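PDB 3BSF: At4g34840 from Arabidopsis thaliana, which is a nucleosidase of the phosphorylase superfamily, built on a mixed beta-sheet flanked by helices. Local coordinates for residues A[118-123]-A[204-209]. Sequence-based numbering, arbitrary orientation.
Sequences YVVSTV and TILIKG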
ATOM      1  N   TYR A 118       0.717 -15.557 -18.568  1.00 56.78           N
ATOM      2  CA  TYR A 118      -0.170 -14.543 -19.085  1.00 56.94           C
ATOM      3  C   TYR A 118       0.425 -13.138 -19.056  1.00 56.44           C
ATOM      4  O   TYR A 118       1.379 -12.856 -18.329  1.00 55.17           O
ATOM      5  CB  TYR A 118      -1.479 -14.518 -18.288  1.00 59.29           C
ATOM      6  CG  TYR A 118      -2.406 -15.709 -18.475  1.00 61.80           C
ATOM      7  CD1 TYR A 118      -2.138 -16.936 -17.870  1.00 63.32           C
ATOM      8  CD2 TYR A 118      -3.566 -15.594 -19.235  1.00 63.02           C
ATOM      9  CE1 TYR A 118      -3.002 -18.018 -18.012  1.00 64.07           C
ATOM     10  CE2 TYR A 118      -4.435 -16.671 -19.390  1.00 65.21           C
ATOM     11  CZ  TYR A 118      -4.151 -17.884 -18.774  1.00 65.12           C
ATOM     12  OH  TYR A 118      -5.011 -18.958 -18.922  1.00 65.32           O
ATOM     13  N   VAL A 119      -0.166 -12.272 -19.871  1.00 55.83           N
ATOM     14  CA  VAL A 119       0.200 -10.868 -19.960  1.00 55.68           C
ATOM     15  C   VAL A 119      -1.083 -10.149 -19.544  1.00 55.68           C
ATOM     16  O   VAL A 119      -2.053 -10.081 -20.311  1.00 54.66           O
ATOM     17  CB  VAL A 119       0.566 -10.435 -21.415  1.00 56.63           C
ATOM     18  CG1 VAL A 119       0.685  -8.908 -21.489  1.00 54.59           C
ATOM     19  CG2 VAL A 119       1.863 -11.094 -21.856  1.00 54.01           C
ATOM     20  N   VAL A 120      -1.090  -9.645 -18.313  1.00 55.08           N
ATOM     21  CA  VAL A 120      -2.246  -8.936 -17.768  1.00 52.95           C
ATOM     22  C   VAL A 120      -2.708  -7.808 -18.686  1.00 50.97           C
ATOM     23  O   VAL A 120      -1.899  -7.012 -19.160  1.00 48.56           O
ATOM     24  CB  VAL A 120      -1.920  -8.366 -16.379  1.00 53.49           C
ATOM     25  CG1 VAL A 120      -3.089  -7.526 -15.861  1.00 54.20           C
ATOM     26  CG2 VAL A 120      -1.597  -9.509 -15.426  1.00 53.10           C
ATOM     27  N   SER A 121      -4.016  -7.767 -18.931  1.00 50.97           N
ATOM     28  CA  SER A 121      -4.650  -6.766 -19.802  1.00 51.49           C
ATOM     29  C   SER A 121      -5.192  -5.608 -18.989  1.00 51.71           C
ATOM     30  O   SER A 121      -4.981  -4.435 -19.306  1.00 52.56           O
ATOM     31  CB  SER A 121      -5.823  -7.383 -20.565  1.00 49.03           C
ATOM     32  OG  SER A 121      -6.942  -7.526 -19.718  1.00 44.94           O
ATOM     33  N   THR A 122      -5.921  -5.966 -17.948  1.00 51.52           N
ATOM     34  CA  THR A 122      -6.518  -5.003 -17.052  1.00 52.06           C
ATOM     35  C   THR A 122      -6.380  -5.625 -15.669  1.00 51.43           C
ATOM     36  O   THR A 122      -6.538  -6.849 -15.509  1.00 50.81           O
ATOM     37  CB  THR A 122      -8.019  -4.777 -17.419  1.00 53.61           C
ATOM     38  OG1 THR A 122      -8.673  -3.986 -16.414  1.00 53.69           O
ATOM     39  CG2 THR A 122      -8.724  -6.102 -17.550  1.00 53.11           C
ATOM     40  N   VAL A 123      -6.062  -4.787 -14.685  1.00 50.51           N
ATOM     41  CA  VAL A 123      -5.894  -5.245 -13.311  1.00 48.86           C
ATOM     42  C   VAL A 123      -6.732  -4.411 -12.351  1.00 48.33           C
ATOM     43  O   VAL A 123      -7.011  -3.238 -12.611  1.00 47.36           O
ATOM     44  CB  VAL A 123      -4.408  -5.182 -12.874  1.00 49.09           C
ATOM     45  CG1 VAL A 123      -3.954  -3.715 -12.700  1.00 46.49           C
ATOM     46  CG2 VAL A 123      -4.223  -5.992 -11.591  1.00 50.07           C
ATOM     47  N   THR A 204       3.476   0.684 -18.686  1.00 47.05           N
ATOM     48  CA  THR A 204       3.554  -0.408 -17.732  1.00 46.61           C
ATOM     49  C   THR A 204       3.029  -1.745 -18.240  1.00 47.49           C
ATOM     50  O   THR A 204       2.001  -1.822 -18.896  1.00 47.75           O
ATOM     51  CB  THR A 204       2.793  -0.004 -16.445  1.00 46.84           C
ATOM     52  OG1 THR A 204       3.250  -0.793 -15.342  1.00 45.47           O
ATOM     53  CG2 THR A 204       1.273  -0.174 -16.638  1.00 47.92           C
ATOM     54  N   ILE A 205       3.746  -2.811 -17.913  1.00 49.18           N
ATOM     55  CA  ILE A 205       3.352  -4.156 -18.326  1.00 49.49           C
ATOM     56  C   ILE A 205       3.392  -5.127 -17.137  1.00 49.99           C
ATOM     57  O   ILE A 205       4.290  -5.047 -16.282  1.00 49.51           O
ATOM     58  CB  ILE A 205       4.289  -4.668 -19.427  1.00 49.12           C
ATOM     59  CG1 ILE A 205       4.191  -3.749 -20.637  1.00 47.88           C
ATOM     60  CG2 ILE A 205       3.924  -6.092 -19.809  1.00 49.61           C
ATOM     61  CD1 ILE A 205       5.066  -4.178 -21.767  1.00 50.22           C
ATOM     62  N   LEU A 206       2.414  -6.031 -17.075  1.00 49.71           N
ATOM     63  CA  LEU A 206       2.353  -7.008 -15.990  1.00 49.57           C
ATOM     64  C   LEU A 206       2.353  -8.414 -16.550  1.00 50.56           C
ATOM     65  O   LEU A 206       1.505  -8.785 -17.360  1.00 51.62           O
ATOM     66  CB  LEU A 206       1.111  -6.786 -15.128  1.00 47.75           C
ATOM     67  CG  LEU A 206       1.040  -5.441 -14.391  1.00 47.99           C
ATOM     68  CD1 LEU A 206       0.848  -4.318 -15.389  1.00 48.06           C
ATOM     69  CD2 LEU A 206      -0.113  -5.443 -13.406  1.00 48.16           C
ATOM     70  N   ILE A 207       3.327  -9.198 -16.118  1.00 51.45           N
ATOM     71  CA  ILE A 207       3.465 -10.567 -16.578  1.00 52.58           C
ATOM     72  C   ILE A 207       3.392 -11.529 -15.385  1.00 53.65           C
ATOM     73  O   ILE A 207       4.163 -11.407 -14.431  1.00 53.89           O
ATOM     74  CB  ILE A 207       4.795 -10.720 -17.326  1.00 51.68           C
ATOM     75  CG1 ILE A 207       4.778  -9.822 -18.561  1.00 49.47           C
ATOM     76  CG2 ILE A 207       5.024 -12.175 -17.712  1.00 52.87           C
ATOM     77  CD1 ILE A 207       6.082  -9.800 -19.303  1.00 48.76           C
ATOM     78  N   LYS A 208       2.476 -12.494 -15.448  1.00 54.11           N
ATOM     79  CA  LYS A 208       2.291 -13.428 -14.340  1.00 54.86           C
ATOM     80  C   LYS A 208       2.400 -14.921 -14.667  1.00 55.23           C
ATOM     81  O   LYS A 208       1.772 -15.400 -15.614  1.00 56.00           O
ATOM     82  CB  LYS A 208       0.938 -13.145 -13.703  1.00 55.06           C
ATOM     83  CG  LYS A 208       0.727 -11.664 -13.401  1.00 57.00           C
ATOM     84  CD  LYS A 208       1.683 -11.169 -12.315  1.00 57.74           C
ATOM     85  CE  LYS A 208       1.395  -9.721 -11.911  1.00 58.10           C
ATOM     86  NZ  LYS A 208       2.172  -9.300 -10.700  1.00 58.44           N
ATOM     87  N   GLY A 209       3.197 -15.643 -13.872  1.00 54.93           N
ATOM     88  CA  GLY A 209       3.376 -17.079 -14.065  1.00 54.92           C
ATOM     89  C   GLY A 209       2.484 -17.852 -13.105  1.00 55.26           C
ATOM     90  O   GLY A 209       2.633 -17.740 -11.880  1.00 53.94           O
TER
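Tyr118 and Lys208 face each other as the hydrogen-bonded pair of a short antiparallel ladder, each backbone N donating to the other's carbonyl: Tyr118 N to Lys208 O and Lys208 N to Tyr118 O are both 3.1 Å. Val119 and Ile207 follow as a non-hydrogen-bonded pair, and a third bond runs from Val120 N to Leu206 O at 2.9 Å. The two carbonyls are also approached by CA-H groups, Ile207 CA on Tyr118 O and Val119 CA on Leu206 O. The N-to-C directions of strands 118-120 and 204-209 lie at 144°, well short of straight antiparallel.

Side chains meet beside the last of these bonds. Val120 CB lies 3.6 Å from Leu206 CB. Its CG2, anti to the carbonyl carbon, reaches Lys208 CG at 3.8 Å, the two side chains crossing at a slant. Beyond Val120 the chain turns a corner at Ser121 and Thr122, and Val123 returns, placing CG1 4.3 Å from Leu206 CD2. Leu162 of strand 158-164 packs against Val120, Val123 and Lys208, while Val123 also touches Ala191 and Ala194 of helix 190-199.

Strand 204-213 pairs antiparallel with strand 117-125 and parallel with strand 97-106 in the mixed sheet. In Lys208 a bend at chi2 (-67°) turns CD aside from the line of CB and CG; farther out NZ forms a salt bridge with Asp187 OD2, a residue lining the adenine pocket. Tyr118 OH is hydrogen-bonded to Lys158 NZ. Backbone bonds and aliphatic contacts therefore hold the base of Lys208, while Asp187 holds its amino end, linking this strand pair to the adenine pocket.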